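(R)-specific enoyl-CoA hydratase (Pseudomonas aeruginosa, PDB 5CPG) catalyses the (R)-specific hydration of trans-2-enoyl-CoA to (R)-3-hydroxyacyl-CoA, as a hydratase 2 of the MaoC family. Local coordinates at the interface of chains A and B. Numbering follows the deposited sequence. Chains: chain A/B, (R)-specific enoyl-CoA hydratase.

The interface of chains A and B. Residues chain A 85-87; chain B 84-87.
A:Gln85 and A:Leu87 pair with B:Leu87 and B:Gln85 where strands 81-89 of the two hotdog-fold subunits run antiparallel, carrying the beta-sheet across the two-fold interface. The tight part is backbone. The amide N of A:Leu87 meets the carbonyl O of B:Gln85 at 2.8 Å, almost in line with the carbonyl bond. Its twin, from the N of B:Leu87 to the O of A:Gln85, also measures 2.8 Å. The bonds from A:Gln85 N to B:Leu87 O and from B:Gln85 N to A:Leu87 O are 2.9 Å each and straighter at the hydrogen, near 160°. These bonds set the register, with A:Thr86 opposite B:Thr86.

The threonine face is looser. The two side chains lie alongside each other, pointing the same way, and their CG2 methyls touch at 3.8 Å. Their rotamers differ: chi1, taken to OG1, is -56° in A:Thr86, which puts the methyl anti to the backbone N; in B:Thr86 it is 64°, which puts the methyl anti to the carbonyl carbon. The two-fold holds for the backbone here but not for these side chains. A water on this face lies 3.1 Å from the hydroxyl OG1 of A:Thr86 and 3.2 Å from B:Leu87 O, bridging the chains.

Each glutamine side chain curls forward over its own strand to the carbonyl of the next residue. NE2 of A:Gln85 donates to the O of A:Thr86 at 2.8 Å, approaching from above the carbonyl plane. The acceptor lies close to the plane of the glutamine amide. B:Gln85 does the same with B:Thr86, which should limit rotation of both amide groups.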
loop_
_atom_site.group_PDB
_atom_site.type_symbol
_atom_site.label_atom_id
_atom_site.label_comp_id
_atom_site.label_asym_id
_atom_site.label_seq_id
_atom_site.Cartn_x
_atom_site.Cartn_y
_atom_site.Cartn_z
ATOM N N GLN A 85 7.632 6.360 -3.758
ATOM C CA GLN A 85 7.981 4.956 -3.601
ATOM C C GLN A 85 7.862 4.259 -4.923
ATOM O O GLN A 85 6.834 4.383 -5.630
ATOM C CB GLN A 85 7.046 4.304 -2.560
ATOM C CG GLN A 85 7.185 2.798 -2.428
ATOM C CD GLN A 85 8.460 2.422 -1.670
ATOM O OE1 GLN A 85 8.659 2.863 -0.552
ATOM N NE2 GLN A 85 9.312 1.593 -2.285
ATOM N N THR A 86 8.868 3.437 -5.225
ATOM C CA THR A 86 8.779 2.549 -6.371
ATOM C C THR A 86 8.743 1.108 -5.904
ATOM O O THR A 86 9.411 0.753 -4.979
ATOM C CB THR A 86 9.947 2.790 -7.338
ATOM O OG1 THR A 86 9.936 4.172 -7.705
ATOM C CG2 THR A 86 9.832 1.938 -8.593
ATOM N N LEU A 87 7.929 0.317 -6.555
ATOM C CA LEU A 87 7.781 -1.090 -6.197
ATOM C C LEU A 87 7.854 -1.958 -7.435
ATOM O O LEU A 87 7.184 -1.697 -8.453
ATOM C CB LEU A 87 6.428 -1.335 -5.491
ATOM C CG LEU A 87 6.264 -0.559 -4.190
ATOM C CD1 LEU A 87 4.772 -0.577 -3.773
ATOM C CD2 LEU A 87 7.084 -1.207 -3.081
ATOM N N GLY B 84 4.512 -3.678 -11.418
ATOM C CA GLY B 84 5.223 -2.597 -10.784
ATOM C C GLY B 84 4.330 -1.420 -10.517
ATOM O O GLY B 84 3.280 -1.267 -11.153
ATOM N N GLN B 85 4.781 -0.559 -9.606
ATOM C CA GLN B 85 4.003 0.628 -9.279
ATOM C C GLN B 85 4.941 1.738 -8.790
ATOM O O GLN B 85 5.819 1.500 -7.932
ATOM C CB GLN B 85 2.928 0.281 -8.210
ATOM C CG GLN B 85 2.117 1.509 -7.744
ATOM C CD GLN B 85 1.119 1.981 -8.755
ATOM O OE1 GLN B 85 0.240 1.221 -9.188
ATOM N NE2 GLN B 85 1.206 3.277 -9.105
ATOM N N THR B 86 4.767 2.950 -9.326
ATOM C CA THR B 86 5.485 4.126 -8.815
ATOM C C THR B 86 4.470 5.054 -8.192
ATOM O O THR B 86 3.358 5.144 -8.662
ATOM C CB THR B 86 6.256 4.884 -9.927
ATOM O OG1 THR B 86 5.315 5.425 -10.879
ATOM C CG2 THR B 86 7.261 3.918 -10.612
ATOM N N LEU B 87 4.859 5.710 -7.110
ATOM C CA LEU B 87 3.969 6.601 -6.385
ATOM C C LEU B 87 4.732 7.850 -6.028
ATOM O O LEU B 87 5.848 7.771 -5.533
ATOM C CB LEU B 87 3.481 5.920 -5.107
ATOM C CG LEU B 87 2.670 4.649 -5.293
ATOM C CD1 LEU B 87 2.616 3.855 -3.964
ATOM C CD2 LEU B 87 1.281 5.029 -5.717
HETATM O O HOH W 1 8.070 6.678 -7.630
#